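Local coordinates for conserved uncharacterized protein (predicted phosphoesterase COG0622) (PDB 3CK2) that is a predicted phosphoesterase of the calcineurin-like superfamily that binds two manganese ions and probably hydrolyses phosphate esters, at residues N60-Y64 with A65-E69; V148-D152 with S153-V157. All coordinates share one frame; numbering follows the deposited sequence.

Contact 1: residues N60-Y64 with A65-E69; sequences NMDFY and AGYPE
Asp62 and Tyr67 meet across the turn between strands 54-56 and 70-75, a loop that carries, near its start, the Gly-Asn pair of calcineurin-like phosphoesterases, here Gly59-Asn60. The side-chain contact is van der Waals in kind: Asp62 CB lies 4.0 Å from Tyr67 CD2, and Asp62 CG is 4.1 Å from Tyr67 CE2. The two side chains cross at about a right angle, with carboxylate and ring planes 36° apart. In Tyr67, CG sits opposite the carbonyl carbon (chi1 -71°), which sends the ring back over the turn toward Asp62.

Three backbone donors fix the Asp62 carboxylate, Asp41 N and Gly59 N at OD2 and Glu43 N at OD1, while Tyr67 OH bonds to Leu44 O and its ring meets Trp51 nearly perpendicularly. The carboxylate in turn grips the backbone of Asp41, a ligand of both manganese ions, which makes Asp62 a second-shell residue here.

The main chain bends at Gly66, whose positive phi (120°) suits glycine. No direct hydrogen bond closes this bend; a water does so, donating to Tyr64 O at 2.6 Å and accepting from Tyr67 N at 2.9 Å.

Contact 2: residues V148-D152 with S153-V157; sequences VEIDD and SYFKV. With SRT (S,R meso-tartaric acid), chain F.
Glu149 and Lys156 lie side by side, with Glu149 CB 4.2 Å from Lys156 CB. A water joins their ends, donating to Glu149 OE1 and accepting from Lys156 NZ. The ammonium also donates to O1 of the bound meso-tartrate at 2.7 Å, and weakly to its O2. Bends at chi2 (58°) and chi4 carry the lysine chain away from the glutamate, leaving Glu149 OE1 and Lys156 NZ 5.4 Å apart, too far for direct contact.

Beneath them the backbones form a hydrogen-bonded antiparallel pair: Glu149 N reaches Lys156 O at 2.8 Å, and Lys156 N reaches Glu149 O at 2.9 Å. This is a beta hairpin of strands 145-150 and 154-160, lying between strands 7-12 and 172-175 of a mixed sheet. On the face opposite Glu149 and Lys156, Ile150 CG2 rests 3.9 Å from Phe155 CE1, and Val148 and Val157 pack against Leu128 of strand 125-130.

At the turn, Asp151 N donates to Tyr154 O almost straight (176°). Asp151 OD1 accepts twice. Tyr154 N comes nearly in line with the C-O bond, 3.0 Å from Asp151 OD1. Ser153 N instead approaches Asp151 OD1 from above the carboxylate plane at 3.3 Å, forming an Asx turn.

Contacts 1 and 2 lie on opposite sides of the chain's centre, with their own centres 30 Å apart and their nearest atoms about 18 Å apart, so neither touches the other. Contact 1 borders the dimanganese site: Asn60 is a metal ligand, and the side chain of Asp62 is about 8 Å from a manganese ion. Contact 2 instead contributes Lys156 to the tartrate pocket, with Asp158, Val166 and Ser171 the other residues there. The fold connects the two regions. The hairpin of contact 2 adjoins strand 7-12, which leads toward the metal ligands Asp14 and His16, while the loop of contact 1 runs from the edge strand 54-56 of that same sheet into strand 70-75 of the second sheet.

Contact 1: residues N60-Y64 with A65-E69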
loop_
_atom_site.group_PDB
_atom_site.type_symbol
_atom_site.label_atom_id
_atom_site.label_comp_id
_atom_site.label_asym_id
_atom_site.label_seq_id
_atom_site.Cartn_x
_atom_site.Cartn_y
_atom_site.Cartn_z
ATOM N N ASN A 60 -4.315 -8.888 10.336
ATOM C CA ASN A 60 -4.782 -9.625 11.525
ATOM C C ASN A 60 -6.270 -10.051 11.480
ATOM O O ASN A 60 -6.657 -10.988 12.180
ATOM C CB ASN A 60 -4.483 -8.861 12.810
ATOM C CG ASN A 60 -5.176 -7.510 12.883
ATOM O OD1 ASN A 60 -5.015 -6.693 11.985
ATOM N ND2 ASN A 60 -5.897 -7.248 13.989
HETATM N N MSE A 61 -7.073 -9.369 10.661
HETATM C CA MSE A 61 -8.506 -9.644 10.503
HETATM C C MSE A 61 -8.773 -10.502 9.259
HETATM O O MSE A 61 -9.911 -10.644 8.848
HETATM C CB MSE A 61 -9.340 -8.330 10.422
HETATM C CG MSE A 61 -9.333 -7.490 11.686
HETATM SE SE MSE A 61 -9.837 -8.492 13.287
HETATM C CE MSE A 61 -9.803 -7.134 14.660
ATOM N N ASP A 62 -7.714 -11.074 8.691
ATOM C CA ASP A 62 -7.781 -12.074 7.643
ATOM C C ASP A 62 -7.544 -13.431 8.287
ATOM O O ASP A 62 -6.449 -13.687 8.804
ATOM C CB ASP A 62 -6.706 -11.819 6.557
ATOM C CG ASP A 62 -6.998 -10.591 5.718
ATOM O OD1 ASP A 62 -8.180 -10.351 5.456
ATOM O OD2 ASP A 62 -6.055 -9.889 5.292
ATOM N N PHE A 63 -8.561 -14.284 8.290
ATOM C CA PHE A 63 -8.512 -15.511 9.079
ATOM C C PHE A 63 -8.226 -16.754 8.248
ATOM O O PHE A 63 -7.697 -17.713 8.772
ATOM C CB PHE A 63 -9.771 -15.665 9.924
ATOM C CG PHE A 63 -9.946 -14.550 10.925
ATOM C CD1 PHE A 63 -9.001 -14.339 11.916
ATOM C CD2 PHE A 63 -11.026 -13.702 10.870
ATOM C CE1 PHE A 63 -9.153 -13.303 12.842
ATOM C CE2 PHE A 63 -11.174 -12.663 11.812
ATOM C CZ PHE A 63 -10.240 -12.467 12.772
ATOM N N TYR A 64 -8.527 -16.684 6.950
ATOM C CA TYR A 64 -8.243 -17.733 6.008
ATOM C C TYR A 64 -6.742 -17.871 5.793
ATOM O O TYR A 64 -5.979 -16.848 5.657
ATOM C CB TYR A 64 -8.868 -17.465 4.628
ATOM C CG TYR A 64 -10.308 -17.027 4.569
ATOM C CD1 TYR A 64 -11.335 -17.936 4.674
ATOM C CD2 TYR A 64 -10.631 -15.703 4.301
ATOM C CE1 TYR A 64 -12.651 -17.548 4.580
ATOM C CE2 TYR A 64 -11.957 -15.296 4.197
ATOM C CZ TYR A 64 -12.959 -16.225 4.340
ATOM O OH TYR A 64 -14.278 -15.825 4.234
ATOM N N ALA A 65 -6.337 -19.139 5.718
ATOM C CA ALA A 65 -4.991 -19.527 5.305
ATOM C C ALA A 65 -4.760 -19.105 3.848
ATOM O O ALA A 65 -5.688 -19.116 3.011
ATOM C CB ALA A 65 -4.801 -21.060 5.476
ATOM N N GLY A 66 -3.523 -18.720 3.547
ATOM C CA GLY A 66 -3.092 -18.515 2.176
ATOM C C GLY A 66 -2.594 -17.134 1.806
ATOM O O GLY A 66 -2.189 -16.923 0.664
ATOM N N TYR A 67 -2.657 -16.178 2.727
ATOM C CA TYR A 67 -2.058 -14.886 2.476
ATOM C C TYR A 67 -0.655 -14.901 3.056
ATOM O O TYR A 67 -0.463 -15.391 4.177
ATOM C CB TYR A 67 -2.857 -13.736 3.104
ATOM C CG TYR A 67 -4.180 -13.411 2.455
ATOM C CD1 TYR A 67 -4.245 -12.883 1.176
ATOM C CD2 TYR A 67 -5.382 -13.558 3.175
ATOM C CE1 TYR A 67 -5.484 -12.552 0.589
ATOM C CE2 TYR A 67 -6.610 -13.226 2.623
ATOM C CZ TYR A 67 -6.663 -12.720 1.322
ATOM O OH TYR A 67 -7.880 -12.382 0.798
ATOM N N PRO A 68 0.327 -14.326 2.324
ATOM C CA PRO A 68 1.650 -14.198 2.940
ATOM C C PRO A 68 1.689 -13.049 3.961
ATOM O O PRO A 68 1.018 -12.029 3.797
ATOM C CB PRO A 68 2.568 -13.905 1.737
ATOM C CG PRO A 68 1.695 -13.115 0.829
ATOM C CD PRO A 68 0.303 -13.751 0.969
ATOM N N GLU A 69 2.485 -13.226 5.006
ATOM C CA GLU A 69 2.772 -12.154 5.958
ATOM C C GLU A 69 3.557 -10.979 5.375
ATOM O O GLU A 69 3.298 -9.835 5.711
ATOM C CB GLU A 69 3.548 -12.694 7.130
ATOM C CG GLU A 69 2.665 -13.521 8.044
ATOM C CD GLU A 69 3.430 -14.184 9.186
ATOM O OE1 GLU A 69 4.657 -13.948 9.369
ATOM O OE2 GLU A 69 2.769 -14.933 9.907
HETATM O O HOH W 1 -3.542 -15.942 5.433
#

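Contact 2: residues V148-D152 with S153-V157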
loop_
_atom_site.group_PDB
_atom_site.type_symbol
_atom_site.label_atom_id
_atom_site.label_comp_id
_atom_site.label_asym_id
_atom_site.label_seq_id
_atom_site.Cartn_x
_atom_site.Cartn_y
_atom_site.Cartn_z
ATOM N N VAL A 148 1.404 5.973 -6.144
ATOM C CA VAL A 148 2.800 6.409 -6.119
ATOM C C VAL A 148 3.376 6.435 -7.553
ATOM O O VAL A 148 3.268 5.449 -8.285
ATOM C CB VAL A 148 3.710 5.518 -5.196
ATOM C CG1 VAL A 148 5.129 6.147 -5.069
ATOM C CG2 VAL A 148 3.057 5.285 -3.810
ATOM N N GLU A 149 3.976 7.566 -7.930
ATOM C CA GLU A 149 4.738 7.657 -9.186
ATOM C C GLU A 149 6.238 7.661 -8.896
ATOM O O GLU A 149 6.724 8.353 -7.999
ATOM C CB GLU A 149 4.259 8.842 -9.999
ATOM C CG GLU A 149 2.754 8.689 -10.193
ATOM C CD GLU A 149 2.150 9.645 -11.178
ATOM O OE1 GLU A 149 2.173 10.863 -10.882
ATOM O OE2 GLU A 149 1.646 9.158 -12.236
ATOM N N ILE A 150 6.953 6.780 -9.588
ATOM C CA ILE A 150 8.343 6.505 -9.245
ATOM C C ILE A 150 9.202 6.788 -10.440
ATOM O O ILE A 150 8.935 6.274 -11.511
ATOM C CB ILE A 150 8.600 5.012 -8.782
ATOM C CG1 ILE A 150 7.669 4.584 -7.627
ATOM C CG2 ILE A 150 10.071 4.811 -8.406
ATOM C CD1 ILE A 150 6.766 3.417 -7.969
ATOM N N ASP A 151 10.222 7.615 -10.257
ATOM C CA ASP A 151 11.326 7.669 -11.221
ATOM C C ASP A 151 12.656 7.886 -10.482
ATOM O O ASP A 151 12.685 7.821 -9.244
ATOM C CB ASP A 151 11.060 8.663 -12.368
ATOM C CG ASP A 151 11.076 10.115 -11.936
ATOM O OD1 ASP A 151 11.275 10.433 -10.765
ATOM O OD2 ASP A 151 10.884 10.971 -12.814
ATOM N N ASP A 152 13.746 8.084 -11.225
ATOM C CA ASP A 152 15.073 8.209 -10.604
ATOM C C ASP A 152 15.211 9.391 -9.644
ATOM O O ASP A 152 15.989 9.325 -8.711
ATOM C CB ASP A 152 16.178 8.253 -11.670
ATOM C CG ASP A 152 16.494 6.868 -12.241
ATOM O OD1 ASP A 152 16.574 5.889 -11.463
ATOM O OD2 ASP A 152 16.654 6.747 -13.472
ATOM N N SER A 153 14.420 10.442 -9.851
ATOM C CA SER A 153 14.546 11.691 -9.094
ATOM C C SER A 153 13.544 11.848 -7.947
ATOM O O SER A 153 13.837 12.517 -6.950
ATOM C CB SER A 153 14.382 12.862 -10.057
ATOM O OG SER A 153 15.296 12.733 -11.124
ATOM N N TYR A 154 12.376 11.239 -8.099
ATOM C CA TYR A 154 11.241 11.455 -7.230
ATOM C C TYR A 154 10.376 10.259 -6.962
ATOM O O TYR A 154 10.133 9.472 -7.818
ATOM C CB TYR A 154 10.328 12.507 -7.858
ATOM C CG TYR A 154 10.985 13.824 -8.069
ATOM C CD1 TYR A 154 11.358 14.598 -7.008
ATOM C CD2 TYR A 154 11.264 14.279 -9.334
ATOM C CE1 TYR A 154 11.970 15.778 -7.196
ATOM C CE2 TYR A 154 11.878 15.462 -9.529
ATOM C CZ TYR A 154 12.233 16.204 -8.457
ATOM O OH TYR A 154 12.860 17.378 -8.639
ATOM N N PHE A 155 9.864 10.188 -5.757
ATOM C CA PHE A 155 8.594 9.524 -5.455
ATOM C C PHE A 155 7.516 10.616 -5.354
ATOM O O PHE A 155 7.683 11.598 -4.626
ATOM C CB PHE A 155 8.597 8.827 -4.094
ATOM C CG PHE A 155 9.613 7.751 -3.943
ATOM C CD1 PHE A 155 9.575 6.619 -4.747
ATOM C CD2 PHE A 155 10.580 7.833 -2.942
ATOM C CE1 PHE A 155 10.491 5.600 -4.573
ATOM C CE2 PHE A 155 11.519 6.810 -2.776
ATOM C CZ PHE A 155 11.468 5.695 -3.580
ATOM N N LYS A 156 6.405 10.431 -6.063
ATOM C CA LYS A 156 5.267 11.339 -5.949
ATOM C C LYS A 156 4.113 10.527 -5.376
ATOM O O LYS A 156 3.751 9.510 -5.942
ATOM C CB LYS A 156 4.906 11.957 -7.317
ATOM C CG LYS A 156 3.611 12.815 -7.309
ATOM C CD LYS A 156 3.681 13.992 -6.287
ATOM C CE LYS A 156 2.332 14.660 -6.070
ATOM N NZ LYS A 156 1.704 14.940 -7.388
ATOM N N VAL A 157 3.574 10.951 -4.231
ATOM C CA VAL A 157 2.422 10.275 -3.604
ATOM C C VAL A 157 1.156 11.142 -3.603
ATOM O O VAL A 157 1.162 12.285 -3.154
ATOM C CB VAL A 157 2.743 9.859 -2.150
ATOM C CG1 VAL A 157 1.525 9.166 -1.501
ATOM C CG2 VAL A 157 4.069 9.010 -2.100
HETATM O O1 SRT F . 0.457 17.344 -6.973
HETATM O O11 SRT F . -0.893 18.677 -5.843
HETATM C C1 SRT F . -0.691 17.709 -6.620
HETATM C C2 SRT F . -1.874 16.929 -7.132
HETATM O O2 SRT F . -1.632 15.554 -6.840
HETATM C C3 SRT F . -2.105 17.028 -8.653
HETATM O O3 SRT F . -1.454 18.188 -9.196
HETATM C C4 SRT F . -3.581 17.021 -9.015
HETATM O O4 SRT F . -3.898 16.977 -10.229
HETATM O O41 SRT F . -4.464 17.025 -8.125
HETATM O O HOH W 2 1.110 13.011 -9.593
#